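Periplasmic binding protein (Agrobacterium tumefaciens str. B6, PDB 5L9G) binds the opine mannopine and, as a periplasmic component of an ABC transporter, probably delivers it for import into the bacterium. Local coordinates at residues A[31-36]-A[282-288]; A[274-280]-A[292-298]. All coordinates share one frame; numbering follows the deposited sequence.

The two interactions lie with their centres about 14 Å apart, on the same side of the chain's centre. Along the sequence their segments alternate: 31-36 comes first, then 274-280, 282-288 and 292-298, with 280 and 282 separated by a single residue. Interaction 1 joins helix 30-48 to the loop that precedes strand 289-290 and builds one wall of the mannopine pocket. Interaction 2, further from the chain's centre, packs the short helices 276-279 and 294-299, which flank that loop and strand in sequence, directly against each other. It therefore brings together the two ends of the excursion that carries F286 and T288 to the ligand.

Interaction 1 (A[31-36]-A[282-288]); sequences GWQEAQ and LPNSFAT. With MO0 (mannopine), chain C.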
ATOM      1  N   GLY A  31       7.482   4.816  -9.282  1.00 30.73           N
ATOM      2  CA  GLY A  31       8.490   5.250  -8.310  1.00 30.77           C
ATOM      3  C   GLY A  31       8.779   4.235  -7.210  1.00 32.56           C
ATOM      4  O   GLY A  31       9.931   4.092  -6.767  1.00 31.65           O
ATOM      5  N   TRP A  32       7.734   3.537  -6.760  1.00 30.61           N
ATOM      6  CA  TRP A  32       7.853   2.521  -5.714  1.00 31.30           C
ATOM      7  C   TRP A  32       8.677   1.325  -6.192  1.00 34.16           C
ATOM      8  O   TRP A  32       9.576   0.885  -5.467  1.00 31.74           O
ATOM      9  CB  TRP A  32       6.464   2.113  -5.196  1.00 29.95           C
ATOM     10  CG  TRP A  32       6.407   0.881  -4.320  1.00 31.77           C
ATOM     11  CD1 TRP A  32       5.545  -0.166  -4.459  1.00 34.63           C
ATOM     12  CD2 TRP A  32       7.210   0.589  -3.151  1.00 32.15           C
ATOM     13  NE1 TRP A  32       5.741  -1.082  -3.448  1.00 35.32           N
ATOM     14  CE2 TRP A  32       6.751  -0.642  -2.627  1.00 36.80           C
ATOM     15  CE3 TRP A  32       8.270   1.251  -2.496  1.00 33.27           C
ATOM     16  CZ2 TRP A  32       7.344  -1.257  -1.498  1.00 36.77           C
ATOM     17  CZ3 TRP A  32       8.867   0.637  -1.391  1.00 35.09           C
ATOM     18  CH2 TRP A  32       8.391  -0.588  -0.887  1.00 37.04           C
ATOM     19  N   GLN A  33       8.400   0.816  -7.425  1.00 31.33           N
ATOM     20  CA  GLN A  33       9.160  -0.316  -7.985  1.00 31.89           C
ATOM     21  C   GLN A  33      10.600   0.094  -8.235  1.00 35.05           C
ATOM     22  O   GLN A  33      11.514  -0.694  -7.965  1.00 35.52           O
ATOM     23  CB  GLN A  33       8.515  -0.870  -9.251  1.00 33.04           C
ATOM     24  CG  GLN A  33       9.242  -2.128  -9.779  1.00 37.71           C
ATOM     25  CD  GLN A  33       8.308  -3.169 -10.316  1.00 43.28           C
ATOM     26  OE1 GLN A  33       7.120  -3.201  -9.967  1.00 38.68           O
ATOM     27  NE2 GLN A  33       8.830  -4.052 -11.167  1.00 37.37           N
ATOM     28  N   GLU A  34      10.804   1.334  -8.719  1.00 33.06           N
ATOM     29  CA  GLU A  34      12.133   1.883  -8.963  1.00 33.45           C
ATOM     30  C   GLU A  34      12.946   1.970  -7.667  1.00 36.45           C
ATOM     31  O   GLU A  34      14.125   1.607  -7.662  1.00 38.01           O
ATOM     32  CB  GLU A  34      12.052   3.236  -9.699  1.00 33.72           C
ATOM     33  CG  GLU A  34      11.575   3.053 -11.133  1.00 40.08           C
ATOM     34  CD  GLU A  34      11.179   4.299 -11.908  1.00 56.47           C
ATOM     35  OE1 GLU A  34      11.516   5.420 -11.461  1.00 51.25           O
ATOM     36  OE2 GLU A  34      10.555   4.152 -12.984  1.00 44.00           O
ATOM     37  N   ALA A  35      12.314   2.388  -6.569  1.00 34.72           N
ATOM     38  CA  ALA A  35      12.968   2.469  -5.260  1.00 34.91           C
ATOM     39  C   ALA A  35      13.401   1.074  -4.780  1.00 37.93           C
ATOM     40  O   ALA A  35      14.528   0.909  -4.321  1.00 38.64           O
ATOM     41  CB  ALA A  35      12.041   3.105  -4.248  1.00 34.46           C
ATOM     42  N   GLN A  36      12.514   0.071  -4.907  1.00 34.16           N
ATOM     43  CA  GLN A  36      12.831  -1.303  -4.509  1.00 35.12           C
ATOM     44  C   GLN A  36      13.968  -1.851  -5.373  1.00 38.65           C
ATOM     45  O   GLN A  36      14.906  -2.435  -4.848  1.00 37.46           O
ATOM     46  CB  GLN A  36      11.601  -2.206  -4.638  1.00 35.98           C
ATOM     47  CG  GLN A  36      10.512  -1.897  -3.641  1.00 37.12           C
ATOM     48  CD  GLN A  36       9.268  -2.640  -4.021  1.00 41.43           C
ATOM     49  OE1 GLN A  36       9.079  -3.787  -3.644  1.00 37.64           O
ATOM     50  NE2 GLN A  36       8.416  -2.005  -4.809  1.00 34.19           N
ATOM     51  N   LEU A 282      16.197   2.265   1.024  1.00 39.06           N
ATOM     52  CA  LEU A 282      14.843   2.292   0.467  1.00 37.53           C
ATOM     53  C   LEU A 282      14.222   3.712   0.368  1.00 42.26           C
ATOM     54  O   LEU A 282      13.644   4.013  -0.691  1.00 41.08           O
ATOM     55  CB  LEU A 282      13.924   1.327   1.241  1.00 37.86           C
ATOM     56  CG  LEU A 282      12.629   0.917   0.556  1.00 41.43           C
ATOM     57  CD1 LEU A 282      12.870   0.376  -0.870  1.00 40.78           C
ATOM     58  CD2 LEU A 282      11.857  -0.092   1.434  1.00 41.78           C
ATOM     59  N   PRO A 283      14.371   4.621   1.372  1.00 39.34           N
ATOM     60  CA  PRO A 283      13.760   5.955   1.231  1.00 38.56           C
ATOM     61  C   PRO A 283      14.685   7.045   0.675  1.00 43.51           C
ATOM     62  O   PRO A 283      14.360   8.226   0.829  1.00 42.76           O
ATOM     63  CB  PRO A 283      13.332   6.295   2.671  1.00 40.39           C
ATOM     64  CG  PRO A 283      14.117   5.370   3.568  1.00 46.17           C
ATOM     65  CD  PRO A 283      14.967   4.468   2.719  1.00 42.48           C
ATOM     66  N   ASN A 284      15.812   6.677   0.029  1.00 40.87           N
ATOM     67  CA  ASN A 284      16.797   7.657  -0.478  1.00 42.22           C
ATOM     68  C   ASN A 284      16.176   8.772  -1.331  1.00 47.91           C
ATOM     69  O   ASN A 284      16.521   9.947  -1.154  1.00 48.62           O
ATOM     70  CB  ASN A 284      17.956   6.988  -1.185  1.00 44.13           C
ATOM     71  CG  ASN A 284      18.920   6.368  -0.199  1.00 50.87           C
ATOM     72  OD1 ASN A 284      18.731   6.452   1.026  1.00 46.94           O
ATOM     73  ND2 ASN A 284      19.953   5.703  -0.705  1.00 47.46           N
ATOM     74  N   SER A 285      15.227   8.422  -2.186  1.00 43.43           N
ATOM     75  CA  SER A 285      14.523   9.447  -2.966  1.00 43.81           C
ATOM     76  C   SER A 285      13.016   9.304  -2.770  1.00 46.63           C
ATOM     77  O   SER A 285      12.326  10.318  -2.572  1.00 48.98           O
ATOM     78  CB  SER A 285      14.909   9.374  -4.442  1.00 48.77           C
ATOM     79  OG  SER A 285      14.801   8.047  -4.931  1.00 65.32           O
ATOM     80  N   PHE A 286      12.510   8.049  -2.794  1.00 37.09           N
ATOM     81  CA  PHE A 286      11.080   7.745  -2.657  1.00 32.89           C
ATOM     82  C   PHE A 286      10.618   7.822  -1.199  1.00 35.09           C
ATOM     83  O   PHE A 286      11.279   7.281  -0.323  1.00 34.06           O
ATOM     84  CB  PHE A 286      10.760   6.385  -3.298  1.00 33.74           C
ATOM     85  CG  PHE A 286       9.284   6.087  -3.447  1.00 32.15           C
ATOM     86  CD1 PHE A 286       8.552   6.615  -4.511  1.00 34.82           C
ATOM     87  CD2 PHE A 286       8.629   5.261  -2.541  1.00 32.56           C
ATOM     88  CE1 PHE A 286       7.181   6.323  -4.651  1.00 34.03           C
ATOM     89  CE2 PHE A 286       7.263   4.971  -2.685  1.00 34.80           C
ATOM     90  CZ  PHE A 286       6.552   5.505  -3.736  1.00 32.46           C
ATOM     91  N   ALA A 287       9.486   8.498  -0.948  1.00 31.86           N
ATOM     92  CA  ALA A 287       8.968   8.692   0.397  1.00 33.21           C
ATOM     93  C   ALA A 287       8.274   7.425   0.911  1.00 35.37           C
ATOM     94  O   ALA A 287       7.070   7.223   0.716  1.00 31.66           O
ATOM     95  CB  ALA A 287       8.034   9.896   0.458  1.00 34.46           C
ATOM     96  N   THR A 288       9.085   6.546   1.509  1.00 33.50           N
ATOM     97  CA  THR A 288       8.624   5.314   2.155  1.00 33.54           C
ATOM     98  C   THR A 288       9.366   5.175   3.493  1.00 39.08           C
ATOM     99  O   THR A 288      10.211   6.018   3.797  1.00 38.78           O
ATOM    100  CB  THR A 288       8.762   4.105   1.222  1.00 35.71           C
ATOM    101  OG1 THR A 288       8.110   2.997   1.858  1.00 35.12           O
ATOM    102  CG2 THR A 288      10.225   3.765   0.918  1.00 37.22           C
TER
HETATM  103  OAB MO0 C 401      -1.189  -6.822  -2.616  1.00 37.00           O
HETATM  104  CAF MO0 C 401      -1.255  -6.423  -3.958  1.00 37.76           C
HETATM  105  CAG MO0 C 401      -1.282  -4.915  -4.134  1.00 35.67           C
HETATM  106  OAC MO0 C 401      -2.589  -4.457  -4.089  1.00 36.39           O
HETATM  107  CAH MO0 C 401      -0.337  -4.162  -3.231  1.00 36.53           C
HETATM  108  OAM MO0 C 401       0.959  -4.619  -3.352  1.00 36.67           O
HETATM  109  CAI MO0 C 401      -0.389  -2.639  -3.351  1.00 33.31           C
HETATM  110  OAD MO0 C 401      -0.023  -2.224  -4.632  1.00 35.73           O
HETATM  111  CAJ MO0 C 401       0.395  -1.954  -2.269  1.00 33.25           C
HETATM  112  OAE MO0 C 401      -0.112  -2.332  -1.021  1.00 37.76           O
HETATM  113  CAK MO0 C 401       0.474  -0.426  -2.404  1.00 29.10           C
HETATM  114  N   MO0 C 401       1.879  -0.009  -2.299  1.00 29.28           N
HETATM  115  CA  MO0 C 401       2.035   1.461  -2.183  1.00 28.88           C
HETATM  116  C   MO0 C 401       2.477   2.042  -3.505  1.00 33.73           C
HETATM  117  O   MO0 C 401       2.515   1.308  -4.516  1.00 31.54           O
HETATM  118  CB  MO0 C 401       2.968   1.875  -1.070  1.00 31.10           C
HETATM  119  CG  MO0 C 401       4.427   1.682  -1.423  1.00 32.04           C
HETATM  120  CD  MO0 C 401       5.317   1.595  -0.233  1.00 33.36           C
HETATM  121  OE1 MO0 C 401       6.035   2.742   0.131  1.00 29.25           O
HETATM  122  NE2 MO0 C 401       5.465   0.563   0.442  1.00 35.97           N
HETATM  123  OXT MO0 C 401       2.748   3.278  -3.628  1.00 30.26           O
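The first turns of helix 30-48 pack against an irregular loop, with A35 and L282 the nearest pair at 6.0 Å between their CA atoms and no hydrogen bond across the contact. F286 and L282 supply nearly all of the loop's side. One face of the F286 ring lies over the backbone of W32, its CD1 touches G31 C at 3.6 Å, and W32 CA makes a CH-pi contact 3.9 Å from the ring centroid, 14° off the normal. With CG anti to the backbone N (chi1 -169°), the ring is carried toward the G31-W32 backbone, while F286 CB stays beside A35 CB at 3.6 Å. L282 fills the next position: its CD1 branch reaches the backbone of A35 and Q36 and touches W32 CZ3 at 4.0 Å.

The indole of W32 lies between two groups. On one face the amide nitrogen NE2 of Q36 sits about 3.0 Å above the plane, near the rim, and donates to W32 O at 3.2 Å. That oxygen also accepts from Q36 N, the two donors arriving from opposite faces of the carbonyl plane. Q36 NE2 is held by S27 as well, and W32 NE1 is bonded to Q78. The other face of the indole carries mannopine, whose CG lies over the ring centre with the terminal amide spread toward the six-membered ring.

T288 OG1 donates to mannopine OE1 at 2.7 Å, and the same OE1 lies at the edge of the F286 ring, in its plane. W32, F286 and T288 thus all meet the amide end of the ligand; S119 and R229 also hydrogen-bond mannopine. The whole is a ligand-pocket wall of a periplasmic solute-binding protein, in which the face of a tryptophan carries the bound opine.

Interaction 2 (A[274-280]-A[292-298]); sequences SKAEYQK and NMKAYDL. With EDO (1,2-ethanediol), chain H.
N292 meets 274-280 through two bonds, one from its side chain and one from its backbone. Its amide nitrogen ND2 donates to S274 O at 3.0 Å, in the carbonyl plane and close to straight (160°), while N292 N gives its hydrogen to Q279 OE1 at 2.9 Å. A trans first torsion swings the N292 amide toward the S274 carbonyl. Beside these bonds the helices touch through A276 and A295: A276 CB meets K294 CB at 3.6 Å and L298 CD1 at 3.7 Å, and A295 CB meets the backbone K280 N at 3.5 Å. K280 crosses L298 at about a right angle, then bends back so that its NZ bonds to E277 O.

Further out, Q279 NE2 is tied to N118 O, fixing the glutamine amide that receives N292 N. An ethanediol molecule, probably from the crystallisation liquor, accepts from A276 N near the start of helix 276-279. N292 OD1 makes a capping bond with K294 N at 3.1 Å, at the turn leading into helix 294-299, and ND2 ties the loop before helix 276-279; the result is two short helices packed together in the solute-binding-protein fold.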
ATOM      1  N   SER A 274      16.104  -8.422   2.483  1.00 46.82           N
ATOM      2  CA  SER A 274      15.442  -8.025   3.734  1.00 45.92           C
ATOM      3  C   SER A 274      16.433  -7.441   4.753  1.00 51.88           C
ATOM      4  O   SER A 274      16.011  -6.890   5.778  1.00 51.58           O
ATOM      5  CB  SER A 274      14.708  -9.213   4.352  1.00 48.78           C
ATOM      6  OG  SER A 274      13.655  -9.681   3.527  1.00 51.13           O
ATOM      7  N   LYS A 275      17.744  -7.575   4.479  1.00 49.92           N
ATOM      8  CA  LYS A 275      18.824  -7.102   5.356  1.00 51.60           C
ATOM      9  C   LYS A 275      18.831  -5.589   5.560  1.00 53.96           C
ATOM     10  O   LYS A 275      18.473  -4.851   4.648  1.00 52.70           O
ATOM     11  CB  LYS A 275      20.190  -7.597   4.878  1.00 55.77           C
ATOM     12  CG  LYS A 275      20.426  -9.084   5.157  1.00 57.81           C
ATOM     13  CD  LYS A 275      21.775  -9.532   4.610  1.00 62.86           C
ATOM     14  CE  LYS A 275      22.141 -10.915   5.088  1.00 77.29           C
ATOM     15  NZ  LYS A 275      23.417 -11.383   4.476  1.00 80.75           N
ATOM     16  N   ALA A 276      19.245  -5.137   6.763  1.00 50.98           N
ATOM     17  CA  ALA A 276      19.320  -3.726   7.172  1.00 49.60           C
ATOM     18  C   ALA A 276      20.163  -2.857   6.211  1.00 54.70           C
ATOM     19  O   ALA A 276      19.792  -1.707   5.937  1.00 52.61           O
ATOM     20  CB  ALA A 276      19.890  -3.643   8.582  1.00 51.96           C
ATOM     21  N   GLU A 277      21.288  -3.427   5.699  1.00 53.15           N
ATOM     22  CA  GLU A 277      22.229  -2.791   4.769  1.00 52.51           C
ATOM     23  C   GLU A 277      21.574  -2.347   3.445  1.00 54.89           C
ATOM     24  O   GLU A 277      22.102  -1.443   2.790  1.00 54.96           O
ATOM     25  CB  GLU A 277      23.461  -3.686   4.518  1.00 55.94           C
ATOM     26  CG  GLU A 277      23.180  -4.962   3.742  1.00 59.51           C
ATOM     27  CD  GLU A 277      24.255  -6.018   3.850  1.00 78.43           C
ATOM     28  OE1 GLU A 277      25.144  -6.084   2.971  1.00 71.66           O
ATOM     29  OE2 GLU A 277      24.187  -6.805   4.820  1.00 75.97           O
ATOM     30  N   TYR A 278      20.463  -3.001   3.044  1.00 49.57           N
ATOM     31  CA  TYR A 278      19.706  -2.655   1.830  1.00 46.67           C
ATOM     32  C   TYR A 278      18.521  -1.784   2.193  1.00 47.51           C
ATOM     33  O   TYR A 278      18.272  -0.781   1.522  1.00 44.78           O
ATOM     34  CB  TYR A 278      19.235  -3.913   1.082  1.00 47.35           C
ATOM     35  CG  TYR A 278      20.365  -4.861   0.756  1.00 49.02           C
ATOM     36  CD1 TYR A 278      21.310  -4.544  -0.218  1.00 51.61           C
ATOM     37  CD2 TYR A 278      20.523  -6.053   1.453  1.00 50.04           C
ATOM     38  CE1 TYR A 278      22.384  -5.394  -0.490  1.00 52.91           C
ATOM     39  CE2 TYR A 278      21.575  -6.923   1.169  1.00 52.81           C
ATOM     40  CZ  TYR A 278      22.507  -6.586   0.203  1.00 58.43           C
ATOM     41  OH  TYR A 278      23.558  -7.426  -0.067  1.00 58.12           O
ATOM     42  N   GLN A 279      17.788  -2.176   3.261  1.00 44.33           N
ATOM     43  CA  GLN A 279      16.613  -1.472   3.785  1.00 42.39           C
ATOM     44  C   GLN A 279      16.893   0.009   4.086  1.00 44.35           C
ATOM     45  O   GLN A 279      16.025   0.852   3.844  1.00 42.66           O
ATOM     46  CB  GLN A 279      16.097  -2.203   5.034  1.00 44.21           C
ATOM     47  CG  GLN A 279      15.226  -3.415   4.709  1.00 44.42           C
ATOM     48  CD  GLN A 279      13.767  -3.016   4.657  1.00 51.19           C
ATOM     49  OE1 GLN A 279      13.214  -2.483   5.625  1.00 43.65           O
ATOM     50  NE2 GLN A 279      13.121  -3.200   3.505  1.00 43.06           N
ATOM     51  N   LYS A 280      18.114   0.333   4.565  1.00 42.62           N
ATOM     52  CA  LYS A 280      18.523   1.709   4.878  1.00 41.51           C
ATOM     53  C   LYS A 280      18.404   2.666   3.670  1.00 43.88           C
ATOM     54  O   LYS A 280      18.144   3.854   3.868  1.00 44.12           O
ATOM     55  CB  LYS A 280      19.955   1.748   5.468  1.00 45.04           C
ATOM     56  CG  LYS A 280      21.084   1.520   4.445  1.00 52.42           C
ATOM     57  CD  LYS A 280      22.492   1.558   5.042  1.00 57.74           C
ATOM     58  CE  LYS A 280      23.514   2.037   4.028  1.00 62.45           C
ATOM     59  NZ  LYS A 280      23.623   1.141   2.847  1.00 63.37           N
ATOM     60  N   ASN A 292      12.643  -2.915   8.451  1.00 46.69           N
ATOM     61  CA  ASN A 292      13.725  -3.445   9.285  1.00 48.48           C
ATOM     62  C   ASN A 292      14.232  -2.338  10.228  1.00 53.32           C
ATOM     63  O   ASN A 292      14.847  -1.372   9.774  1.00 50.65           O
ATOM     64  CB  ASN A 292      14.859  -4.005   8.415  1.00 51.11           C
ATOM     65  CG  ASN A 292      15.888  -4.803   9.177  1.00 61.36           C
ATOM     66  OD1 ASN A 292      16.147  -4.576  10.361  1.00 53.79           O
ATOM     67  ND2 ASN A 292      16.523  -5.739   8.505  1.00 51.98           N
ATOM     68  N   MET A 293      13.951  -2.486  11.538  1.00 53.33           N
ATOM     69  CA  MET A 293      14.317  -1.553  12.614  1.00 55.64           C
ATOM     70  C   MET A 293      15.813  -1.216  12.626  1.00 57.33           C
ATOM     71  O   MET A 293      16.188  -0.096  12.975  1.00 56.11           O
ATOM     72  CB  MET A 293      13.913  -2.131  13.989  1.00 61.10           C
ATOM     73  CG  MET A 293      12.418  -2.186  14.217  1.00 66.74           C
ATOM     74  SD  MET A 293      11.892  -3.200  15.641  1.00 76.22           S
ATOM     75  CE  MET A 293      10.131  -2.801  15.632  1.00 71.68           C
ATOM     76  N   LYS A 294      16.665  -2.191  12.259  1.00 53.90           N
ATOM     77  CA  LYS A 294      18.113  -2.013  12.197  1.00 54.58           C
ATOM     78  C   LYS A 294      18.545  -0.995  11.117  1.00 58.44           C
ATOM     79  O   LYS A 294      19.597  -0.381  11.275  1.00 59.51           O
ATOM     80  CB  LYS A 294      18.832  -3.355  12.010  1.00 58.57           C
ATOM     81  CG  LYS A 294      18.696  -4.316  13.192  1.00 68.76           C
ATOM     82  CD  LYS A 294      19.209  -5.720  12.845  1.00 81.26           C
ATOM     83  CE  LYS A 294      20.689  -5.905  13.093  1.00 99.63           C
ATOM     84  NZ  LYS A 294      21.136  -7.282  12.747  1.00111.61           N
ATOM     85  N   ALA A 295      17.738  -0.789  10.053  1.00 53.94           N
ATOM     86  CA  ALA A 295      18.043   0.181   8.989  1.00 53.74           C
ATOM     87  C   ALA A 295      18.131   1.633   9.515  1.00 59.40           C
ATOM     88  O   ALA A 295      18.952   2.408   9.020  1.00 60.63           O
ATOM     89  CB  ALA A 295      17.014   0.092   7.871  1.00 52.64           C
ATOM     90  N   TYR A 296      17.318   1.977  10.528  1.00 55.59           N
ATOM     91  CA  TYR A 296      17.287   3.301  11.156  1.00 56.34           C
ATOM     92  C   TYR A 296      18.601   3.644  11.856  1.00 67.12           C
ATOM     93  O   TYR A 296      19.062   4.783  11.753  1.00 68.07           O
ATOM     94  CB  TYR A 296      16.093   3.422  12.115  1.00 56.05           C
ATOM     95  CG  TYR A 296      14.768   3.425  11.389  1.00 54.11           C
ATOM     96  CD1 TYR A 296      14.107   2.233  11.097  1.00 55.40           C
ATOM     97  CD2 TYR A 296      14.199   4.614  10.940  1.00 53.00           C
ATOM     98  CE1 TYR A 296      12.913   2.226  10.380  1.00 53.96           C
ATOM     99  CE2 TYR A 296      13.002   4.618  10.229  1.00 51.57           C
ATOM    100  CZ  TYR A 296      12.366   3.422   9.946  1.00 55.93           C
ATOM    101  OH  TYR A 296      11.188   3.427   9.246  1.00 54.86           O
ATOM    102  N   ASP A 297      19.221   2.645  12.527  1.00 67.70           N
ATOM    103  CA  ASP A 297      20.502   2.773  13.227  1.00 71.39           C
ATOM    104  C   ASP A 297      21.631   3.035  12.223  1.00 76.46           C
ATOM    105  O   ASP A 297      22.539   3.810  12.521  1.00 77.60           O
ATOM    106  CB  ASP A 297      20.818   1.496  14.048  1.00 75.95           C
ATOM    107  CG  ASP A 297      19.689   0.905  14.896  1.00 92.67           C
ATOM    108  OD1 ASP A 297      18.627   1.565  15.031  1.00 93.13           O
ATOM    109  OD2 ASP A 297      19.867  -0.220  15.425  1.00100.39           O
ATOM    110  N   LEU A 298      21.552   2.411  11.024  1.00 72.69           N
ATOM    111  CA  LEU A 298      22.558   2.553   9.961  1.00 73.12           C
ATOM    112  C   LEU A 298      22.457   3.854   9.167  1.00 76.67           C
ATOM    113  O   LEU A 298      23.489   4.454   8.857  1.00 77.11           O
ATOM    114  CB  LEU A 298      22.523   1.362   8.980  1.00 72.53           C
ATOM    115  CG  LEU A 298      22.853  -0.039   9.508  1.00 78.51           C
ATOM    116  CD1 LEU A 298      22.567  -1.078   8.446  1.00 77.65           C
ATOM    117  CD2 LEU A 298      24.320  -0.158   9.943  1.00 83.28           C
TER
HETATM  118  C1  EDO H 406      17.854  -8.372   8.931  1.00 48.87           C
HETATM  119  O1  EDO H 406      17.158  -9.295   8.077  1.00 47.98           O
HETATM  120  C2  EDO H 406      19.331  -8.214   8.545  1.00 46.97           C
HETATM  121  O2  EDO H 406      19.887  -7.086   9.175  1.00 45.64           O